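Local coordinates for protein putative esterase (Sulfolobus solfataricus P2, PDB 2RAU) that binds calcium and probably hydrolyses ester bonds as a lipase-like enzyme of the alpha/beta-hydrolase clan, at residues Arg113-Ala119 with Glu201-Val207; Ile218-Ala222 with Ile238-Leu242; Asp264-Leu269 with Leu330-Glu336. All coordinates share one frame; numbering follows the deposited sequence.

Contact 1 (Arg113-Ala119 with Glu201-Val207)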
loop_
_atom_site.group_PDB
_atom_site.type_symbol
_atom_site.label_atom_id
_atom_site.label_comp_id
_atom_site.label_asym_id
_atom_site.label_seq_id
_atom_site.Cartn_x
_atom_site.Cartn_y
_atom_site.Cartn_z
ATOM N N ARG A 113 -6.049 -3.722 -25.084
ATOM C CA ARG A 113 -5.074 -2.768 -25.573
ATOM C C ARG A 113 -5.391 -1.321 -25.256
ATOM O O ARG A 113 -4.572 -0.450 -25.485
ATOM C CB ARG A 113 -4.840 -2.925 -27.058
ATOM C CG ARG A 113 -4.190 -4.245 -27.393
ATOM C CD ARG A 113 -3.880 -4.365 -28.890
ATOM N NE ARG A 113 -3.324 -5.688 -29.148
ATOM C CZ ARG A 113 -2.057 -6.023 -28.954
ATOM N NH1 ARG A 113 -1.187 -5.123 -28.529
ATOM N NH2 ARG A 113 -1.672 -7.269 -29.179
ATOM N N GLN A 114 -6.579 -1.062 -24.711
ATOM C CA GLN A 114 -6.891 0.293 -24.238
ATOM C C GLN A 114 -6.006 0.683 -23.063
ATOM O O GLN A 114 -5.913 1.874 -22.718
ATOM C CB GLN A 114 -8.331 0.381 -23.795
ATOM C CG GLN A 114 -9.365 0.143 -24.884
ATOM C CD GLN A 114 -10.794 0.206 -24.335
ATOM O OE1 GLN A 114 -11.140 -0.378 -23.296
ATOM N NE2 GLN A 114 -11.626 0.888 -25.047
ATOM N N LEU A 115 -5.350 -0.310 -22.475
ATOM C CA LEU A 115 -4.447 -0.111 -21.348
ATOM C C LEU A 115 -2.946 -0.076 -21.747
ATOM O O LEU A 115 -2.051 -0.124 -20.877
ATOM C CB LEU A 115 -4.726 -1.217 -20.326
ATOM C CG LEU A 115 -6.115 -1.057 -19.630
ATOM C CD1 LEU A 115 -6.705 -2.361 -19.257
ATOM C CD2 LEU A 115 -6.088 -0.092 -18.440
ATOM N N SER A 116 -2.677 0.082 -23.043
ATOM C CA SER A 116 -1.300 0.063 -23.562
ATOM C C SER A 116 -0.493 1.259 -23.056
ATOM O O SER A 116 0.725 1.185 -23.008
ATOM C CB SER A 116 -1.325 -0.024 -25.090
ATOM O OG SER A 116 -1.835 1.181 -25.635
ATOM N N PHE A 117 -1.179 2.321 -22.579
ATOM C CA PHE A 117 -0.528 3.463 -21.974
ATOM C C PHE A 117 0.203 3.085 -20.669
ATOM O O PHE A 117 1.023 3.871 -20.167
ATOM C CB PHE A 117 -1.504 4.626 -21.739
ATOM C CG PHE A 117 -2.578 4.342 -20.742
ATOM C CD1 PHE A 117 -2.370 4.530 -19.377
ATOM C CD2 PHE A 117 -3.825 3.903 -21.165
ATOM C CE1 PHE A 117 -3.387 4.237 -18.452
ATOM C CE2 PHE A 117 -4.826 3.626 -20.265
ATOM C CZ PHE A 117 -4.617 3.775 -18.894
ATOM N N THR A 118 -0.109 1.909 -20.119
ATOM C CA THR A 118 0.585 1.388 -18.939
ATOM C C THR A 118 1.860 0.570 -19.277
ATOM O O THR A 118 2.570 0.121 -18.366
ATOM C CB THR A 118 -0.330 0.518 -18.083
ATOM O OG1 THR A 118 -0.513 -0.753 -18.708
ATOM C CG2 THR A 118 -1.667 1.186 -17.806
ATOM N N ALA A 119 2.191 0.418 -20.562
ATOM C CA ALA A 119 3.322 -0.442 -20.996
ATOM C C ALA A 119 4.664 -0.001 -20.357
ATOM O O ALA A 119 5.501 -0.828 -20.026
ATOM C CB ALA A 119 3.412 -0.453 -22.517
ATOM N N GLU A 201 3.063 -6.945 -25.167
ATOM C CA GLU A 201 2.663 -6.233 -26.351
ATOM C C GLU A 201 2.089 -7.211 -27.360
ATOM O O GLU A 201 1.154 -6.873 -28.066
ATOM C CB GLU A 201 3.879 -5.505 -26.955
ATOM C CG GLU A 201 4.710 -4.639 -25.963
ATOM C CD GLU A 201 4.086 -3.245 -25.688
ATOM O OE1 GLU A 201 3.072 -2.850 -26.337
ATOM O OE2 GLU A 201 4.629 -2.537 -24.812
ATOM N N ALA A 202 2.646 -8.421 -27.452
ATOM C CA ALA A 202 2.178 -9.385 -28.442
ATOM C C ALA A 202 0.754 -9.786 -28.125
ATOM O O ALA A 202 -0.105 -9.822 -29.001
ATOM C CB ALA A 202 3.069 -10.590 -28.464
ATOM N N LYS A 203 0.501 -10.111 -26.867
ATOM C CA LYS A 203 -0.834 -10.504 -26.437
ATOM C C LYS A 203 -1.779 -9.352 -26.097
ATOM O O LYS A 203 -2.977 -9.574 -25.952
ATOM C CB LYS A 203 -0.715 -11.420 -25.230
ATOM C CG LYS A 203 -0.048 -12.773 -25.521
ATOM C CD LYS A 203 0.013 -13.610 -24.252
ATOM C CE LYS A 203 0.636 -14.980 -24.488
ATOM N NZ LYS A 203 0.665 -15.761 -23.215
ATOM N N GLY A 204 -1.260 -8.141 -25.923
ATOM C CA GLY A 204 -2.088 -7.003 -25.570
ATOM C C GLY A 204 -2.670 -7.105 -24.172
ATOM O O GLY A 204 -3.832 -6.822 -23.991
ATOM N N ILE A 205 -1.855 -7.536 -23.203
ATOM C CA ILE A 205 -2.267 -7.701 -21.809
ATOM C C ILE A 205 -1.252 -6.910 -21.033
ATOM O O ILE A 205 -0.097 -7.316 -20.976
ATOM C CB ILE A 205 -2.211 -9.194 -21.332
ATOM C CG1 ILE A 205 -3.139 -10.073 -22.192
ATOM C CG2 ILE A 205 -2.594 -9.320 -19.846
ATOM C CD1 ILE A 205 -2.953 -11.553 -21.950
ATOM N N TYR A 206 -1.673 -5.769 -20.487
ATOM C CA TYR A 206 -0.769 -4.813 -19.885
ATOM C C TYR A 206 -0.880 -4.715 -18.406
ATOM O O TYR A 206 0.052 -4.197 -17.777
ATOM C CB TYR A 206 -0.946 -3.414 -20.516
ATOM C CG TYR A 206 -0.629 -3.367 -21.979
ATOM C CD1 TYR A 206 0.701 -3.224 -22.414
ATOM C CD2 TYR A 206 -1.627 -3.466 -22.942
ATOM C CE1 TYR A 206 1.012 -3.182 -23.732
ATOM C CE2 TYR A 206 -1.302 -3.464 -24.282
ATOM C CZ TYR A 206 0.001 -3.317 -24.656
ATOM O OH TYR A 206 0.306 -3.260 -25.970
ATOM N N VAL A 207 -1.970 -5.247 -17.847
ATOM C CA VAL A 207 -2.301 -5.091 -16.445
ATOM C C VAL A 207 -2.750 -6.405 -15.802
ATOM O O VAL A 207 -3.198 -7.316 -16.492
ATOM C CB VAL A 207 -3.402 -4.029 -16.230
ATOM C CG1 VAL A 207 -2.928 -2.607 -16.624
ATOM C CG2 VAL A 207 -4.711 -4.430 -16.953
HETATM O O HOH W 1 -1.427 -2.419 -28.055
HETATM O O HOH W 2 2.532 0.144 -25.738
HETATM O O HOH W 3 2.423 -2.598 -17.597
#

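Contact 2 (Ile218-Ala222 with Ile238-Leu242)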
loop_
_atom_site.group_PDB
_atom_site.type_symbol
_atom_site.label_atom_id
_atom_site.label_comp_id
_atom_site.label_asym_id
_atom_site.label_seq_id
_atom_site.Cartn_x
_atom_site.Cartn_y
_atom_site.Cartn_z
ATOM N N ILE A 218 -18.830 -7.951 -5.193
ATOM C CA ILE A 218 -19.089 -9.086 -4.327
ATOM C C ILE A 218 -18.686 -8.835 -2.900
ATOM O O ILE A 218 -19.423 -9.189 -1.982
ATOM C CB ILE A 218 -18.402 -10.371 -4.823
ATOM C CG1 ILE A 218 -18.733 -11.549 -3.872
ATOM C CG2 ILE A 218 -16.912 -10.222 -5.011
ATOM C CD1 ILE A 218 -18.457 -12.949 -4.502
ATOM N N TRP A 219 -17.559 -8.181 -2.676
ATOM C CA TRP A 219 -17.095 -7.960 -1.289
ATOM C C TRP A 219 -18.038 -7.060 -0.500
ATOM O O TRP A 219 -18.464 -7.387 0.611
ATOM C CB TRP A 219 -15.679 -7.391 -1.291
ATOM C CG TRP A 219 -14.667 -8.267 -1.992
ATOM C CD1 TRP A 219 -14.302 -8.199 -3.297
ATOM C CD2 TRP A 219 -13.917 -9.329 -1.421
ATOM N NE1 TRP A 219 -13.407 -9.179 -3.592
ATOM C CE2 TRP A 219 -13.153 -9.894 -2.452
ATOM C CE3 TRP A 219 -13.834 -9.875 -0.136
ATOM C CZ2 TRP A 219 -12.271 -10.943 -2.242
ATOM C CZ3 TRP A 219 -12.965 -10.907 0.069
ATOM C CH2 TRP A 219 -12.191 -11.429 -0.981
ATOM N N SER A 220 -18.402 -5.939 -1.097
ATOM C CA SER A 220 -19.359 -5.031 -0.480
ATOM C C SER A 220 -20.750 -5.680 -0.274
ATOM O O SER A 220 -21.381 -5.453 0.744
ATOM C CB SER A 220 -19.395 -3.698 -1.278
ATOM O OG SER A 220 -20.095 -3.845 -2.497
ATOM N N TYR A 221 -21.234 -6.444 -1.258
ATOM C CA TYR A 221 -22.513 -7.131 -1.145
ATOM C C TYR A 221 -22.481 -8.085 0.051
ATOM O O TYR A 221 -23.422 -8.134 0.816
ATOM C CB TYR A 221 -22.827 -7.876 -2.429
ATOM C CG TYR A 221 -24.033 -8.755 -2.321
ATOM C CD1 TYR A 221 -25.304 -8.223 -2.443
ATOM C CD2 TYR A 221 -23.912 -10.120 -2.002
ATOM C CE1 TYR A 221 -26.434 -9.034 -2.308
ATOM C CE2 TYR A 221 -25.014 -10.914 -1.858
ATOM C CZ TYR A 221 -26.276 -10.375 -2.006
ATOM O OH TYR A 221 -27.379 -11.170 -1.863
ATOM N N ALA A 222 -21.384 -8.823 0.189
ATOM C CA ALA A 222 -21.200 -9.852 1.226
ATOM C C ALA A 222 -21.002 -9.276 2.621
ATOM O O ALA A 222 -21.391 -9.895 3.611
ATOM C CB ALA A 222 -20.065 -10.780 0.858
ATOM N N ILE A 238 -21.749 -16.829 1.735
ATOM C CA ILE A 238 -20.846 -16.016 0.938
ATOM C C ILE A 238 -19.691 -15.447 1.762
ATOM O O ILE A 238 -18.530 -15.367 1.305
ATOM C CB ILE A 238 -21.649 -14.922 0.167
ATOM C CG1 ILE A 238 -20.777 -14.291 -0.934
ATOM C CG2 ILE A 238 -22.312 -13.878 1.103
ATOM C CD1 ILE A 238 -21.586 -13.424 -1.935
ATOM N N SER A 239 -19.995 -15.000 2.966
ATOM C CA SER A 239 -18.941 -14.432 3.795
ATOM C C SER A 239 -17.938 -15.469 4.206
ATOM O O SER A 239 -16.765 -15.161 4.304
ATOM C CB SER A 239 -19.477 -13.651 4.996
ATOM O OG SER A 239 -20.179 -14.457 5.926
ATOM N N ASP A 240 -18.408 -16.676 4.491
ATOM C CA ASP A 240 -17.545 -17.806 4.812
ATOM C C ASP A 240 -16.548 -18.103 3.676
ATOM O O ASP A 240 -15.352 -18.340 3.913
ATOM C CB ASP A 240 -18.379 -19.066 5.048
ATOM C CG ASP A 240 -19.199 -19.050 6.344
ATOM O OD1 ASP A 240 -19.132 -18.078 7.143
ATOM O OD2 ASP A 240 -19.926 -20.059 6.537
ATOM N N PHE A 241 -17.082 -18.112 2.455
ATOM C CA PHE A 241 -16.326 -18.351 1.223
ATOM C C PHE A 241 -15.256 -17.293 1.018
ATOM O O PHE A 241 -14.060 -17.621 0.825
ATOM C CB PHE A 241 -17.315 -18.428 0.070
ATOM C CG PHE A 241 -16.721 -18.176 -1.278
ATOM C CD1 PHE A 241 -15.874 -19.094 -1.867
ATOM C CD2 PHE A 241 -17.052 -17.028 -1.990
ATOM C CE1 PHE A 241 -15.385 -18.873 -3.144
ATOM C CE2 PHE A 241 -16.547 -16.805 -3.246
ATOM C CZ PHE A 241 -15.723 -17.721 -3.820
ATOM N N LEU A 242 -15.625 -16.018 1.167
ATOM C CA LEU A 242 -14.704 -14.922 0.921
ATOM C C LEU A 242 -13.627 -14.886 1.975
ATOM O O LEU A 242 -12.447 -14.753 1.654
ATOM C CB LEU A 242 -15.404 -13.565 0.867
ATOM C CG LEU A 242 -16.340 -13.405 -0.348
ATOM C CD1 LEU A 242 -17.149 -12.155 -0.152
ATOM C CD2 LEU A 242 -15.521 -13.447 -1.666
#

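Contact 3 (Asp264-Leu269 with Leu330-Glu336)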
loop_
_atom_site.group_PDB
_atom_site.type_symbol
_atom_site.label_atom_id
_atom_site.label_comp_id
_atom_site.label_asym_id
_atom_site.label_seq_id
_atom_site.Cartn_x
_atom_site.Cartn_y
_atom_site.Cartn_z
ATOM N N ASP A 264 -13.355 -5.478 8.617
ATOM C CA ASP A 264 -12.035 -4.905 8.279
ATOM C C ASP A 264 -11.593 -5.315 6.866
ATOM O O ASP A 264 -11.134 -4.471 6.081
ATOM C CB ASP A 264 -10.972 -5.325 9.304
ATOM C CG ASP A 264 -11.294 -4.833 10.710
ATOM O OD1 ASP A 264 -11.887 -3.732 10.832
ATOM O OD2 ASP A 264 -10.979 -5.533 11.699
HETATM N N MSE A 265 -11.781 -6.576 6.521
HETATM C CA MSE A 265 -11.209 -7.142 5.277
HETATM C C MSE A 265 -11.981 -6.745 4.040
HETATM O O MSE A 265 -11.391 -6.440 3.002
HETATM C CB MSE A 265 -11.108 -8.652 5.306
HETATM C CG MSE A 265 -10.205 -9.247 6.392
HETATM SE SE MSE A 265 -8.359 -8.771 5.950
HETATM C CE MSE A 265 -7.745 -8.682 7.807
ATOM N N PHE A 266 -13.295 -6.830 4.135
ATOM C CA PHE A 266 -14.131 -6.598 2.933
ATOM C C PHE A 266 -13.975 -5.152 2.401
ATOM O O PHE A 266 -13.915 -4.971 1.170
ATOM C CB PHE A 266 -15.598 -7.016 3.167
ATOM C CG PHE A 266 -15.827 -8.561 3.233
ATOM C CD1 PHE A 266 -14.763 -9.481 3.315
ATOM C CD2 PHE A 266 -17.114 -9.062 3.345
ATOM C CE1 PHE A 266 -14.999 -10.830 3.437
ATOM C CE2 PHE A 266 -17.337 -10.413 3.460
ATOM C CZ PHE A 266 -16.289 -11.290 3.474
ATOM N N PRO A 267 -13.979 -4.129 3.307
ATOM C CA PRO A 267 -13.716 -2.764 2.816
ATOM C C PRO A 267 -12.395 -2.530 2.130
ATOM O O PRO A 267 -12.372 -1.742 1.192
ATOM C CB PRO A 267 -13.947 -1.880 4.036
ATOM C CG PRO A 267 -14.868 -2.654 4.885
ATOM C CD PRO A 267 -14.379 -4.090 4.726
ATOM N N ILE A 268 -11.348 -3.266 2.520
ATOM C CA ILE A 268 -10.021 -3.192 1.897
ATOM C C ILE A 268 -10.119 -3.742 0.496
ATOM O O ILE A 268 -9.706 -3.109 -0.454
ATOM C CB ILE A 268 -8.882 -3.915 2.737
ATOM C CG1 ILE A 268 -8.614 -3.109 4.023
ATOM C CG2 ILE A 268 -7.618 -4.138 1.854
ATOM C CD1 ILE A 268 -7.758 -3.829 5.166
ATOM N N LEU A 269 -10.670 -4.939 0.354
ATOM C CA LEU A 269 -10.789 -5.555 -0.962
ATOM C C LEU A 269 -11.625 -4.671 -1.877
ATOM O O LEU A 269 -11.294 -4.477 -3.036
ATOM C CB LEU A 269 -11.384 -6.954 -0.836
ATOM C CG LEU A 269 -10.373 -8.125 -0.719
ATOM C CD1 LEU A 269 -9.718 -8.344 -2.048
ATOM C CD2 LEU A 269 -9.343 -7.965 0.403
ATOM N N LEU A 330 -2.871 -9.242 5.277
ATOM C CA LEU A 330 -3.697 -8.076 5.489
ATOM C C LEU A 330 -3.912 -7.710 6.931
ATOM O O LEU A 330 -4.296 -6.572 7.189
ATOM C CB LEU A 330 -5.011 -8.196 4.755
ATOM C CG LEU A 330 -4.965 -8.361 3.213
ATOM C CD1 LEU A 330 -6.382 -8.536 2.658
ATOM C CD2 LEU A 330 -4.289 -7.181 2.561
ATOM N N ASP A 331 -3.696 -8.654 7.846
ATOM C CA ASP A 331 -3.797 -8.363 9.309
ATOM C C ASP A 331 -2.737 -7.349 9.779
ATOM O O ASP A 331 -2.897 -6.706 10.809
ATOM C CB ASP A 331 -3.644 -9.648 10.147
ATOM C CG ASP A 331 -4.790 -10.620 9.943
ATOM O OD1 ASP A 331 -5.968 -10.196 10.126
ATOM O OD2 ASP A 331 -4.483 -11.807 9.621
ATOM N N VAL A 332 -1.654 -7.228 9.022
ATOM C CA VAL A 332 -0.599 -6.233 9.302
ATOM C C VAL A 332 -1.119 -4.779 9.243
ATOM O O VAL A 332 -0.651 -3.897 9.976
ATOM C CB VAL A 332 0.622 -6.461 8.362
ATOM C CG1 VAL A 332 1.763 -5.460 8.696
ATOM C CG2 VAL A 332 1.130 -7.935 8.514
ATOM N N TYR A 333 -2.158 -4.574 8.444
ATOM C CA TYR A 333 -2.705 -3.266 8.078
ATOM C C TYR A 333 -4.043 -2.876 8.693
ATOM O O TYR A 333 -4.481 -1.759 8.548
ATOM C CB TYR A 333 -2.840 -3.198 6.542
ATOM C CG TYR A 333 -1.643 -3.748 5.828
ATOM C CD1 TYR A 333 -0.383 -3.225 6.055
ATOM C CD2 TYR A 333 -1.769 -4.767 4.909
ATOM C CE1 TYR A 333 0.746 -3.773 5.437
ATOM C CE2 TYR A 333 -0.669 -5.309 4.288
ATOM C CZ TYR A 333 0.586 -4.806 4.559
ATOM O OH TYR A 333 1.684 -5.347 3.938
ATOM N N THR A 334 -4.708 -3.799 9.383
ATOM C CA THR A 334 -6.035 -3.552 9.908
ATOM C C THR A 334 -6.352 -4.510 11.064
ATOM O O THR A 334 -5.540 -5.415 11.380
ATOM C CB THR A 334 -7.142 -3.691 8.814
ATOM O OG1 THR A 334 -8.372 -3.173 9.332
ATOM C CG2 THR A 334 -7.298 -5.193 8.353
ATOM N N GLY A 335 -7.476 -4.252 11.752
ATOM C CA GLY A 335 -7.940 -5.078 12.845
ATOM C C GLY A 335 -7.531 -4.534 14.180
ATOM O O GLY A 335 -6.486 -3.923 14.299
ATOM N N GLU A 336 -8.352 -4.756 15.198
ATOM C CA GLU A 336 -8.086 -4.156 16.509
ATOM C C GLU A 336 -6.761 -4.565 17.161
ATOM O O GLU A 336 -6.179 -3.783 17.912
ATOM C CB GLU A 336 -9.260 -4.393 17.447
ATOM C CG GLU A 336 -9.512 -5.834 17.758
ATOM C CD GLU A 336 -10.590 -6.032 18.841
ATOM O OE1 GLU A 336 -11.152 -5.023 19.328
ATOM O OE2 GLU A 336 -10.840 -7.202 19.198
HETATM O O HOH W 4 -11.143 -5.701 14.325
#

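Contact 1 (Arg113-Ala119 with Glu201-Val207)
The backbone carbonyl O of Glu201 is gripped by both terminal nitrogens of Arg113, at 3.0 Å from NH1 and 3.1 Å from NH2. The oxygen lies close to the guanidinium plane, so the two N-H groups fork onto one acceptor end-on, each bond somewhat bent. Gly204 CA sits over one face of the same guanidinium; a side chain at this glycine, which has positive phi just past the end of helix 197-203, would run into Arg113 CZ. The contact thus joins the last turn of that helix, and the chain leading on to strand 207-209, to a 3-10 segment in the loop between strand 94-100 and helix 123-141 of the alpha/beta-hydrolase fold. Tyr206 lays one ring face on the backbone of this segment: Ser116 CA stands 3.5 Å from the ring centroid in a CH-pi contact, only 10° off the normal. Tyr206 OH donates to Glu201 OE1 at 2.8 Å, meeting it from above the carboxylate plane, and a water links that hydroxyl to Arg113 NH1. With chi1 at 75°, Thr118 OG1 turns back to donate to Leu115 O at 2.7 Å. Deeper in, Leu115 CD1 meets Val207 CG2 at 3.7 Å.

Contact 2 (Ile218-Ala222 with Ile238-Leu242)
Leu242 lies over the indole of Trp219, its CD2 methyl 4.0 Å from the centroid of the six-membered ring and 11° off the normal, a CH-pi contact over that ring. The two residues belong to a helix-helix packing in which the N-to-C directions of segments 218-222 and 238-242 are 133° apart, their axes approaching to 10.1 Å, and the interface between these segments is held by apolar contact without a hydrogen bond. CB of Leu242 also reaches the indole, 3.7 Å from Trp219 CZ3, so the leucine follows the ring from its root to one branch. Trp219 starts out pointing away from the other helix, and the length of the indole brings its six-membered ring against Leu242; NE1 is bonded to the carbonyl of Arg211, which limits the turn of the ring. With an alanine here, Leu242 CB and CD2 would probably lose the ring face they lie on, and the carbonyl of Arg211 its indole N-H donor. Farther out, Ile218 and Ile238 cross obliquely, CG1 of the first 3.9 Å from CD1 of the second. Both isoleucines hold CG1 opposite the backbone N, which directs their longer branches toward the facing helix. The Ile238 CD1 methyl also comes up to the edge of the Tyr221 ring. The tightest spot is at Ala222, whose CB touches Ile238 CG2 at 3.8 Å and is pressed against Leu242 CD1 at 3.4 Å.

Contact 3 (Asp264-Leu269 with Leu330-Glu336)
The loop that follows strand 320-324, just past the histidine of a probable Ser-His-Asp triad (Ser152, His329, Asp177), packs against helix 262-270. Met265, a selenomethionine, carries much of the contact: its SE lies 3.6 Å from Leu330 CB, and its CE methyl fits between Thr334 CG2 and Asp331 OD1, the latter 3.3 Å away. The bend at chi2 (-68°) swings the end of this chain toward the loop although its CB does not point there. One turn on, Ile268 and Thr334 reach toward each other tip to tip, and Ile268 CD1 is 3.5 Å from Thr334 CG2. The side chains of Leu269 and Leu330 cross at about a right angle, CD2 of the first 3.8 Å from CD1 of the second. At the other end Asp264 OD2 stands 3.3 Å from Gly335 CA, and a water that donates to OD2 at 2.6 Å accepts from Glu336 N at 3.1 Å. The polar ends have firmer partners elsewhere: Asp264 OD1 forms a salt bridge with Lys83, and Asp331 OD1 is hydrogen-bonded to Ser260 OG. Helix and loop therefore meet mainly through apolar groups and selenium, with no direct hydrogen bond, and a water gives a polar link at the Asp264 end.

In the fold
Contacts 2 and 3 form one continuous packing unit, their centres 14 Å apart. Phe266 of helix 262-270 joins them: its ring meets Trp219 edge-to-face, and its CZ lies 3.6 Å from Leu242 CB. Leu269 CB adds a 3.5 Å approach to Trp219 CD2. Contact 3 is the one next to the probable active site, since Leu330 follows His329 and touches the putative triad, while Tyr333 packs on Ser152 and Asp177. Helix 262-270 thus lies between contact 2 and that region. Contact 1 stands apart, its centre 31 Å from each of the others and its nearest atoms about 15 Å from contact 3. All three contacts lie away from the calcium site at Gly142 and Glu144, although another calcium ion is about 4 Å from the Ile218 side chain.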